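Long-range contacts in MaoC domain protein dehydratase (Chloroflexus aurantiacus, PDB 4E3E), which catalyses the reversible dehydration of (2R,3S)-beta-methylmalyl-CoA to mesaconyl-CoA, a step of the glyoxylate assimilation cycle: residues G202-H207 / W292-A297; V312-T317 / F342-L347. All blocks are in the same frame, centred on the assembly; numbering follows the deposited sequence.

Contact 1 of 2, residues G202-H207 / W292-A297; sequences GEKIDH and WSEILA
His207 meets Ser293 at the end of an antiparallel strand pairing. From CB, CG is anti to the carbonyl carbon (chi1 -58°), and the end of the ring comes nearer Ser293 than its start. CD2 lies 3.6 Å from Trp292 CA and CE1 lies near Ser293 CB, while the carbonyl oxygen of Ile205 sits above the centre of one ring face. At the tip, NE2 is 2.7 Å from Ser293 OG, which lies in the ring plane; this nearly straight hydrogen bond (173°) could be donated from either side. ND1 bonds to Asn263 O, so both ring nitrogens have partners, a pairing that fixes the ring's rotation. An alanine here would probably leave Ser293 OG and Asn263 O without their imidazole partner and open a gap beside helix 250-265.

That helix, touched by His207 and Ser293, fits the central helix wrapped by a sheet in the hotdog fold, and 204-212 is the outermost strand at this side of the chain's sheet. Four backbone bonds join 202-207 to 292-297. Two belong to the Ile205-Ser293 hydrogen-bonded pair, the shorter from Ile205 N to Ser293 O at 2.7 Å. The other two link Ile295 to residues just before the strand: its N to Glu203 O at 3.0 Å, its O to Gly202 N at 2.7 Å.

On the face bearing Lys204 and Trp292 the two side chains run alongside each other, Lys204 CD reaching Trp292 CZ3 at 3.8 Å, while the indole NE1 bonds to Pro326 O. Glu203 CG lies beside Ile295 CG1 at 4.1 Å, and its carboxylate forms a salt bridge with Lys4 of the second subunit.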
loop_
_atom_site.group_PDB
_atom_site.type_symbol
_atom_site.label_atom_id
_atom_site.label_comp_id
_atom_site.label_asym_id
_atom_site.label_seq_id
_atom_site.Cartn_x
_atom_site.Cartn_y
_atom_site.Cartn_z
ATOM N N GLY A 202 -1.765 -29.828 23.681
ATOM C CA GLY A 202 -1.408 -30.863 22.747
ATOM C C GLY A 202 -2.255 -30.950 21.504
ATOM O O GLY A 202 -1.894 -31.604 20.580
ATOM N N GLU A 203 -3.347 -30.227 21.465
ATOM C CA GLU A 203 -4.179 -30.240 20.300
ATOM C C GLU A 203 -3.519 -29.537 19.140
ATOM O O GLU A 203 -2.782 -28.607 19.319
ATOM C CB GLU A 203 -5.559 -29.696 20.595
ATOM C CG GLU A 203 -5.851 -28.329 20.085
ATOM C CD GLU A 203 -7.270 -27.914 20.350
ATOM O OE1 GLU A 203 -7.517 -27.261 21.343
ATOM O OE2 GLU A 203 -8.130 -28.234 19.552
ATOM N N LYS A 204 -3.792 -30.031 17.952
ATOM C CA LYS A 204 -3.258 -29.474 16.732
ATOM C C LYS A 204 -4.366 -28.906 15.890
ATOM O O LYS A 204 -5.421 -29.469 15.809
ATOM C CB LYS A 204 -2.481 -30.504 15.947
ATOM C CG LYS A 204 -1.333 -31.081 16.718
ATOM C CD LYS A 204 -0.373 -31.781 15.811
ATOM C CE LYS A 204 0.197 -32.982 16.506
ATOM N NZ LYS A 204 1.641 -33.036 16.239
ATOM N N ILE A 205 -4.104 -27.754 15.301
ATOM C CA ILE A 205 -5.104 -26.992 14.551
ATOM C C ILE A 205 -4.632 -26.695 13.127
ATOM O O ILE A 205 -3.631 -25.993 12.931
ATOM C CB ILE A 205 -5.398 -25.658 15.254
ATOM C CG1 ILE A 205 -5.789 -25.913 16.717
ATOM C CG2 ILE A 205 -6.488 -24.889 14.517
ATOM C CD1 ILE A 205 -5.793 -24.661 17.568
ATOM N N ASP A 206 -5.355 -27.219 12.144
ATOM C CA ASP A 206 -5.068 -26.966 10.733
ATOM C C ASP A 206 -5.761 -25.663 10.348
ATOM O O ASP A 206 -6.986 -25.593 10.390
ATOM C CB ASP A 206 -5.599 -28.138 9.902
ATOM C CG ASP A 206 -5.280 -28.026 8.418
ATOM O OD1 ASP A 206 -4.831 -26.966 7.948
ATOM O OD2 ASP A 206 -5.493 -29.029 7.706
ATOM N N HIS A 207 -4.990 -24.633 9.980
ATOM C CA HIS A 207 -5.581 -23.326 9.642
ATOM C C HIS A 207 -6.188 -23.252 8.262
ATOM O O HIS A 207 -6.828 -22.248 7.915
ATOM C CB HIS A 207 -4.595 -22.187 9.899
ATOM C CG HIS A 207 -4.122 -22.130 11.320
ATOM N ND1 HIS A 207 -4.981 -22.029 12.364
ATOM C CD2 HIS A 207 -2.846 -22.212 11.867
ATOM C CE1 HIS A 207 -4.287 -22.033 13.517
ATOM N NE2 HIS A 207 -2.981 -22.138 13.215
ATOM N N TRP A 292 -0.185 -24.481 10.447
ATOM C CA TRP A 292 -0.883 -25.210 11.497
ATOM C C TRP A 292 -0.272 -24.904 12.842
ATOM O O TRP A 292 0.898 -24.520 12.935
ATOM C CB TRP A 292 -0.923 -26.714 11.204
ATOM C CG TRP A 292 0.423 -27.398 11.246
ATOM C CD1 TRP A 292 1.325 -27.590 10.194
ATOM C CD2 TRP A 292 1.061 -28.012 12.411
ATOM N NE1 TRP A 292 2.442 -28.268 10.625
ATOM C CE2 TRP A 292 2.349 -28.545 11.945
ATOM C CE3 TRP A 292 0.711 -28.161 13.750
ATOM C CZ2 TRP A 292 3.222 -29.197 12.797
ATOM C CZ3 TRP A 292 1.601 -28.828 14.602
ATOM C CH2 TRP A 292 2.826 -29.331 14.135
ATOM N N SER A 293 -1.057 -25.057 13.897
ATOM C CA SER A 293 -0.579 -24.743 15.244
ATOM C C SER A 293 -0.791 -25.875 16.230
ATOM O O SER A 293 -1.712 -26.682 16.080
ATOM C CB SER A 293 -1.221 -23.460 15.780
ATOM O OG SER A 293 -0.890 -22.366 14.934
ATOM N N GLU A 294 0.072 -25.923 17.240
ATOM C CA GLU A 294 -0.109 -26.837 18.365
ATOM C C GLU A 294 -0.201 -26.010 19.637
ATOM O O GLU A 294 0.542 -25.028 19.781
ATOM C CB GLU A 294 1.070 -27.797 18.455
ATOM C CG GLU A 294 1.015 -28.722 19.661
ATOM C CD GLU A 294 2.152 -29.717 19.677
ATOM O OE1 GLU A 294 2.955 -29.718 18.729
ATOM O OE2 GLU A 294 2.236 -30.495 20.643
ATOM N N ILE A 295 -1.108 -26.383 20.547
ATOM C CA ILE A 295 -1.104 -25.775 21.869
ATOM C C ILE A 295 -0.043 -26.517 22.693
ATOM O O ILE A 295 -0.281 -27.653 23.144
ATOM C CB ILE A 295 -2.486 -25.829 22.574
ATOM C CG1 ILE A 295 -3.615 -25.274 21.677
ATOM C CG2 ILE A 295 -2.417 -25.130 23.942
ATOM C CD1 ILE A 295 -3.429 -23.835 21.199
ATOM N N LEU A 296 1.131 -25.894 22.856
ATOM C CA LEU A 296 2.235 -26.479 23.638
ATOM C C LEU A 296 1.931 -26.494 25.128
ATOM O O LEU A 296 2.300 -27.433 25.838
ATOM C CB LEU A 296 3.533 -25.712 23.408
ATOM C CG LEU A 296 4.067 -25.731 21.977
ATOM C CD1 LEU A 296 5.325 -24.879 21.873
ATOM C CD2 LEU A 296 4.304 -27.163 21.505
ATOM N N ALA A 297 1.244 -25.453 25.598
ATOM C CA ALA A 297 1.009 -25.275 27.026
ATOM C C ALA A 297 -0.078 -24.264 27.257
ATOM O O ALA A 297 -0.338 -23.392 26.401
ATOM C CB ALA A 297 2.286 -24.819 27.726
#

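Contact 2 of 2, residues V312-T317 / F342-L347; sequences VRTVAT and FDYTVL
Tyr344 and Thr314 join through their hydroxyls, OH lying 2.6 Å from OG1 in a hydrogen bond whose donor is undecided. OG1 sits in the plane of the tyrosine ring, at its edge. Tyr344 CG sits between backbone N and carbonyl carbon (chi1 58°); the far end of the ring comes nearer 312-317, and the side chain crosses that of Thr314 obliquely.

Apolar groups lie over both faces of that ring. Val312 CB lies over one face, 4.2 Å from the ring centroid and 22° off its normal, a CH-pi contact, while Val312 CG1 comes within 3.8 Å of Tyr344 CZ. Phe342 CE2 covers the opposite face toward the rim. Further along, Val312 CG2 and Val346 CG2 touch at 4.0 Å.

Four backbone hydrogen bonds join the strands. Strands 307-318 and 338-349 are antiparallel neighbours in the sheet of a hotdog-fold protein, and their short segments run at 148°. Val312 with Tyr344 and Thr314 with Phe342 are hydrogen-bonded pairs; the shortest of the four bonds joins Val312 N to Tyr344 O at 2.7 Å. Between them, Arg313 and Asp343 form a non-hydrogen-bonded pair, with side chains on the other face of the sheet from the tyrosine.

The charged groups of that pair do not meet directly. A water accepts from Arg313 NH2 at 3.2 Å and donates to Asp343 OD2 at 2.7 Å. Their salt bridges go elsewhere: Arg313 NH1 to Asp341 and Asp343 OD2 to Arg311, each on the strand across from its owner, so that opposite charges alternate along this face.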
loop_
_atom_site.group_PDB
_atom_site.type_symbol
_atom_site.label_atom_id
_atom_site.label_comp_id
_atom_site.label_asym_id
_atom_site.label_seq_id
_atom_site.Cartn_x
_atom_site.Cartn_y
_atom_site.Cartn_z
ATOM N N VAL A 312 2.048 -21.347 22.068
ATOM C CA VAL A 312 1.640 -21.885 20.778
ATOM C C VAL A 312 2.863 -22.092 19.905
ATOM O O VAL A 312 3.761 -21.243 19.881
ATOM C CB VAL A 312 0.651 -20.925 20.068
ATOM C CG1 VAL A 312 0.206 -21.464 18.696
ATOM C CG2 VAL A 312 -0.558 -20.625 20.958
ATOM N N ARG A 313 2.903 -23.227 19.208
ATOM C CA ARG A 313 3.805 -23.395 18.081
ATOM C C ARG A 313 2.988 -23.280 16.802
ATOM O O ARG A 313 2.053 -24.059 16.589
ATOM C CB ARG A 313 4.501 -24.760 18.099
ATOM C CG ARG A 313 5.501 -24.933 16.954
ATOM C CD ARG A 313 6.084 -26.361 16.825
ATOM N NE ARG A 313 6.570 -26.891 18.104
ATOM C CZ ARG A 313 7.652 -26.465 18.757
ATOM N NH1 ARG A 313 8.417 -25.487 18.268
ATOM N NH2 ARG A 313 7.968 -27.018 19.923
ATOM N N THR A 314 3.331 -22.313 15.952
ATOM C CA THR A 314 2.764 -22.291 14.605
ATOM C C THR A 314 3.846 -22.665 13.612
ATOM O O THR A 314 4.940 -22.092 13.613
ATOM C CB THR A 314 2.126 -20.946 14.267
ATOM O OG1 THR A 314 1.114 -20.642 15.258
ATOM C CG2 THR A 314 1.492 -20.984 12.884
ATOM N N VAL A 315 3.535 -23.633 12.769
ATOM C CA VAL A 315 4.463 -24.109 11.755
ATOM C C VAL A 315 3.918 -23.690 10.394
ATOM O O VAL A 315 2.763 -23.985 10.078
ATOM C CB VAL A 315 4.563 -25.651 11.810
ATOM C CG1 VAL A 315 5.469 -26.174 10.708
ATOM C CG2 VAL A 315 5.076 -26.094 13.176
ATOM N N ALA A 316 4.730 -22.985 9.601
ATOM C CA ALA A 316 4.324 -22.623 8.238
ATOM C C ALA A 316 4.985 -23.561 7.238
ATOM O O ALA A 316 6.161 -23.931 7.382
ATOM C CB ALA A 316 4.649 -21.165 7.911
ATOM N N THR A 317 4.240 -23.923 6.224
ATOM C CA THR A 317 4.739 -24.786 5.183
ATOM C C THR A 317 4.466 -24.166 3.843
ATOM O O THR A 317 3.631 -23.327 3.719
ATOM C CB THR A 317 4.087 -26.166 5.221
ATOM O OG1 THR A 317 2.686 -26.043 5.110
ATOM C CG2 THR A 317 4.374 -26.835 6.486
ATOM N N PHE A 342 7.637 -21.470 14.733
ATOM C CA PHE A 342 7.488 -20.237 15.516
ATOM C C PHE A 342 6.799 -20.567 16.835
ATOM O O PHE A 342 5.700 -21.108 16.836
ATOM C CB PHE A 342 6.666 -19.215 14.698
ATOM C CG PHE A 342 6.537 -17.845 15.334
ATOM C CD1 PHE A 342 7.661 -17.091 15.668
ATOM C CD2 PHE A 342 5.269 -17.279 15.550
ATOM C CE1 PHE A 342 7.525 -15.821 16.245
ATOM C CE2 PHE A 342 5.127 -16.007 16.124
ATOM C CZ PHE A 342 6.261 -15.286 16.471
ATOM N N ASP A 343 7.448 -20.243 17.953
ATOM C CA ASP A 343 6.993 -20.644 19.279
ATOM C C ASP A 343 6.799 -19.348 20.054
ATOM O O ASP A 343 7.747 -18.594 20.264
ATOM C CB ASP A 343 8.083 -21.560 19.904
ATOM C CG ASP A 343 7.917 -21.816 21.417
ATOM O OD1 ASP A 343 7.009 -21.292 22.123
ATOM O OD2 ASP A 343 8.755 -22.581 21.926
ATOM N N TYR A 344 5.566 -19.080 20.468
ATOM C CA TYR A 344 5.227 -17.792 21.030
ATOM C C TYR A 344 4.097 -17.962 22.018
ATOM O O TYR A 344 3.539 -19.058 22.170
ATOM C CB TYR A 344 4.847 -16.788 19.915
ATOM C CG TYR A 344 3.679 -17.228 19.047
ATOM C CD1 TYR A 344 3.798 -18.333 18.193
ATOM C CD2 TYR A 344 2.445 -16.556 19.094
ATOM C CE1 TYR A 344 2.738 -18.752 17.400
ATOM C CE2 TYR A 344 1.372 -16.973 18.300
ATOM C CZ TYR A 344 1.532 -18.077 17.447
ATOM O OH TYR A 344 0.482 -18.507 16.650
ATOM N N THR A 345 3.769 -16.876 22.696
ATOM C CA THR A 345 2.756 -16.893 23.727
ATOM C C THR A 345 1.697 -15.833 23.434
ATOM O O THR A 345 2.012 -14.636 23.238
ATOM C CB THR A 345 3.382 -16.648 25.105
ATOM O OG1 THR A 345 4.328 -17.688 25.381
ATOM C CG2 THR A 345 2.317 -16.644 26.199
ATOM N N VAL A 346 0.443 -16.281 23.410
ATOM C CA VAL A 346 -0.685 -15.396 23.140
ATOM C C VAL A 346 -1.477 -15.185 24.420
ATOM O O VAL A 346 -1.406 -15.993 25.358
ATOM C CB VAL A 346 -1.610 -15.966 22.047
ATOM C CG1 VAL A 346 -0.858 -16.087 20.720
ATOM C CG2 VAL A 346 -2.173 -17.331 22.472
ATOM N N LEU A 347 -2.211 -14.085 24.471
ATOM C CA LEU A 347 -3.174 -13.861 25.533
ATOM C C LEU A 347 -4.556 -14.167 24.960
ATOM O O LEU A 347 -4.832 -13.820 23.808
ATOM C CB LEU A 347 -3.114 -12.411 26.032
ATOM C CG LEU A 347 -1.760 -11.859 26.503
ATOM C CD1 LEU A 347 -1.875 -10.381 26.856
ATOM C CD2 LEU A 347 -1.217 -12.648 27.689
HETATM O O HOH W 1 9.362 -25.178 22.071
#

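The two contacts lie in series along the chain and side by side in one antiparallel sheet, their centres about 8 Å apart. Strands 288-300 and 307-318, consecutive in sequence, make the seam between them: Trp292 O receives Val315 N at 2.8 Å. Ser293 OG lies 2.7 Å from Thr314 OG1, a probable hydrogen bond that connects the polar pairs of both contacts into a chain of side-chain hydrogen bonds running His207, Ser293, Thr314, Tyr344 across four strands. Contact 1 is away from the annotated sites. Contact 2 comes nearer, the side chain of Tyr344 being about 9 Å from that of Ser65, a substrate-binding residue inferred by similarity.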